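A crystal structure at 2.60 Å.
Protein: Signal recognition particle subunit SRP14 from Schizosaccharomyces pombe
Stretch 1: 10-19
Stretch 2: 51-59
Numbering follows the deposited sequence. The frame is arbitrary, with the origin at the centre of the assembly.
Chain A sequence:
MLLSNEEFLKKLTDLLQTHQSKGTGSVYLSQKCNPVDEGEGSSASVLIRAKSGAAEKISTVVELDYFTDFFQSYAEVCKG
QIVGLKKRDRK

Stretch 1, residues 10-19: KKLTDLLQTH
Stretch 2 (51-59) KSGAAEKIS

How do the two stretches lie against each other? Stretch 1 is helical from Lys10, the helix having begun earlier in the chain, and it runs nearly antiparallel to the strand that includes Ile58 and Ser59 and continues later in the chain: the N-to-C directions make an angle of 161°, the signed crossing angle is -161°, and the axes approach to 9.6 Å. The nearest CA pairs across the stretches are Lys11 CA to Ile58 CA at 7.7 Å, Leu15 CA to Ser52 CA at 6.4 Å and His19 CA to Gly53 CA at 7.4 Å. The stretch 1 residues of these pairs are four apart, and Lys11 and Leu15, one turn apart, direct their CA-to-CB bonds toward the second stretch; 352 Å² is buried in total.

What happens at the start of the helix? Lys10 (chi1 t, chi2 p) starts sideways and its end leads away, where NZ of Lys10 forms a salt bridge with OD2 of Asp14 (chi1 m) at 3.2 Å, one turn on. Lys11 (chi1 t, chi2 p) starts toward the strand, but its end leads away, so the contact falls to its aliphatic part: CG of Lys11 lies 4.0 Å from CG2 of Ile58. Leu12 (t, p) points sideways; its backbone N is 3.8 Å and its CB 4.2 Å from CD1 of Ile58. Ile58 (chi1 p at 48°, chi2 t), with phi/psi of -132/150, thus packs against successive residues of the helix.

Which residue holds the middle of the contact? Leu15 (chi1 m at -80°, chi2 t at -150°) points its CA-to-CB bond toward the second stretch and has the largest covered area, 90 Å². Its CD2 comes to 3.4 Å from CB of Ala55, a tight apolar contact, while its CD1 lies 4.3 Å from CG1 of Ile58, 3.8 Å from the carbonyl O of Glu56 and 4.0 Å from the backbone N of Ser52. A type II' turn runs from Ser52 to Ala55, with a weak hydrogen bond from N of Ala55 to O of Ser52 (3.0 Å). Gly53 takes phi/psi of 36/-129, and Ala54 follows at -62/-26.

How does the contact end? Leu16 (m, t) starts sideways, yet its end comes nearer, with CD2 3.9 Å from OG of Ser52 (chi1 t). Thr18 (chi1 m) is out of reach of the second stretch and donates from OG1 to the backbone O of Asp14 at 2.6 Å. His19, its side chain modelled only to CB, places that atom 4.3 Å from OG of Ser52. No hydrogen bond joins the stretches among the modelled atoms; what those atoms show is packing.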

# COMPACT_ATOMS: atom_id res chain seq x y z
N LYS A 10 -6.81 -3.05 0.72
CA LYS A 10 -7.56 -4.25 1.07
C LYS A 10 -6.63 -5.45 1.15
O LYS A 10 -6.76 -6.28 2.06
CB LYS A 10 -8.68 -4.52 0.07
CG LYS A 10 -9.44 -5.82 0.30
CD LYS A 10 -10.01 -5.90 1.74
CE LYS A 10 -10.42 -7.32 2.14
NZ LYS A 10 -10.24 -7.56 3.60
N LYS A 11 -5.70 -5.53 0.21
CA LYS A 11 -4.78 -6.67 0.12
C LYS A 11 -3.64 -6.55 1.13
O LYS A 11 -3.08 -7.56 1.56
CB LYS A 11 -4.28 -6.84 -1.32
CG LYS A 11 -3.71 -8.24 -1.65
CD LYS A 11 -4.69 -9.37 -1.33
CE LYS A 11 -3.93 -10.62 -0.87
NZ LYS A 11 -4.76 -11.53 -0.02
N LEU A 12 -3.31 -5.31 1.49
CA LEU A 12 -2.32 -4.99 2.52
C LEU A 12 -2.76 -5.52 3.87
O LEU A 12 -1.96 -6.11 4.59
CB LEU A 12 -2.13 -3.47 2.62
CG LEU A 12 -1.16 -2.92 3.66
CD1 LEU A 12 0.23 -3.49 3.44
CD2 LEU A 12 -1.11 -1.41 3.56
N THR A 13 -4.02 -5.28 4.21
CA THR A 13 -4.66 -5.87 5.38
C THR A 13 -4.38 -7.36 5.39
O THR A 13 -3.76 -7.87 6.31
CB THR A 13 -6.18 -5.64 5.35
OG1 THR A 13 -6.46 -4.25 5.55
CG2 THR A 13 -6.88 -6.45 6.43
N ASP A 14 -4.84 -8.03 4.34
CA ASP A 14 -4.81 -9.49 4.29
C ASP A 14 -3.39 -10.05 4.23
O ASP A 14 -3.18 -11.23 4.54
CB ASP A 14 -5.69 -9.99 3.15
CG ASP A 14 -7.15 -9.51 3.28
OD1 ASP A 14 -7.70 -9.52 4.40
OD2 ASP A 14 -7.74 -9.13 2.25
N LEU A 15 -2.42 -9.21 3.86
CA LEU A 15 -1.00 -9.58 3.94
C LEU A 15 -0.48 -9.53 5.37
O LEU A 15 0.33 -10.36 5.77
CB LEU A 15 -0.12 -8.67 3.07
CG LEU A 15 0.00 -8.90 1.56
CD1 LEU A 15 1.38 -8.43 1.10
CD2 LEU A 15 -0.23 -10.35 1.14
N LEU A 16 -0.94 -8.53 6.11
CA LEU A 16 -0.55 -8.35 7.51
C LEU A 16 -1.33 -9.28 8.45
O LEU A 16 -0.82 -9.66 9.50
CB LEU A 16 -0.71 -6.89 7.94
CG LEU A 16 0.07 -5.81 7.19
CD1 LEU A 16 -0.22 -4.45 7.80
CD2 LEU A 16 1.57 -6.09 7.19
N GLN A 17 -2.56 -9.63 8.06
CA GLN A 17 -3.40 -10.60 8.78
C GLN A 17 -2.79 -11.99 8.74
O GLN A 17 -2.82 -12.71 9.74
CB GLN A 17 -4.80 -10.68 8.16
CG GLN A 17 -5.81 -9.68 8.69
CD GLN A 17 -7.18 -9.83 8.04
OE1 GLN A 17 -7.35 -10.57 7.07
NE2 GLN A 17 -8.18 -9.13 8.59
N THR A 18 -2.24 -12.34 7.59
CA THR A 18 -1.66 -13.66 7.36
C THR A 18 -0.22 -13.77 7.91
O THR A 18 0.34 -14.86 7.99
CB THR A 18 -1.76 -14.08 5.85
OG1 THR A 18 -3.03 -13.67 5.33
CG2 THR A 18 -1.66 -15.60 5.69
N HIS A 19 0.36 -12.63 8.31
CA HIS A 19 1.66 -12.61 8.98
C HIS A 19 1.53 -12.95 10.47
O HIS A 19 1.27 -14.10 10.84
CB HIS A 19 2.34 -11.25 8.81
N LYS A 51 5.61 -5.27 0.27
CA LYS A 51 5.83 -6.71 0.38
C LYS A 51 5.92 -7.06 1.85
O LYS A 51 6.59 -6.36 2.62
CB LYS A 51 7.10 -7.13 -0.35
CG LYS A 51 7.39 -8.62 -0.25
CD LYS A 51 8.71 -8.98 -0.91
CE LYS A 51 9.07 -10.45 -0.68
NZ LYS A 51 10.45 -10.79 -1.16
N SER A 52 5.24 -8.12 2.25
CA SER A 52 5.31 -8.61 3.61
C SER A 52 5.75 -10.06 3.60
O SER A 52 5.09 -10.90 2.98
CB SER A 52 3.97 -8.44 4.33
OG SER A 52 4.07 -8.76 5.72
N GLY A 53 6.87 -10.33 4.26
CA GLY A 53 7.38 -11.69 4.41
C GLY A 53 7.16 -12.57 3.19
O GLY A 53 7.47 -12.17 2.06
N ALA A 54 6.59 -13.75 3.43
CA ALA A 54 6.44 -14.79 2.41
C ALA A 54 5.55 -14.38 1.23
O ALA A 54 5.71 -14.89 0.11
CB ALA A 54 5.93 -16.09 3.04
N ALA A 55 4.64 -13.44 1.47
CA ALA A 55 3.72 -12.97 0.44
C ALA A 55 4.42 -12.36 -0.77
O ALA A 55 5.56 -11.89 -0.70
CB ALA A 55 2.72 -11.98 1.02
N GLU A 56 3.72 -12.40 -1.90
CA GLU A 56 4.08 -11.63 -3.07
C GLU A 56 4.04 -10.13 -2.76
O GLU A 56 3.52 -9.69 -1.72
CB GLU A 56 3.10 -11.94 -4.20
CG GLU A 56 1.65 -11.56 -3.84
CD GLU A 56 0.62 -12.10 -4.82
OE1 GLU A 56 0.99 -12.51 -5.95
OE2 GLU A 56 -0.57 -12.09 -4.44
N LYS A 57 4.59 -9.36 -3.69
CA LYS A 57 4.52 -7.90 -3.71
C LYS A 57 3.11 -7.43 -4.14
O LYS A 57 2.38 -8.18 -4.80
CB LYS A 57 5.62 -7.38 -4.66
CG LYS A 57 5.51 -5.91 -5.10
CD LYS A 57 6.63 -5.53 -6.08
CE LYS A 57 6.42 -6.12 -7.49
NZ LYS A 57 5.18 -5.63 -8.21
N ILE A 58 2.73 -6.22 -3.72
CA ILE A 58 1.51 -5.54 -4.21
C ILE A 58 1.81 -4.08 -4.60
O ILE A 58 2.72 -3.46 -4.04
CB ILE A 58 0.33 -5.62 -3.21
CG1 ILE A 58 0.78 -5.24 -1.79
CG2 ILE A 58 -0.31 -7.02 -3.25
CD1 ILE A 58 -0.35 -4.91 -0.86
N SER A 59 1.08 -3.54 -5.56
CA SER A 59 1.43 -2.25 -6.17
C SER A 59 0.22 -1.38 -6.38
O SER A 59 -0.86 -1.88 -6.68
CB SER A 59 2.02 -2.46 -7.55
OG SER A 59 3.23 -3.16 -7.48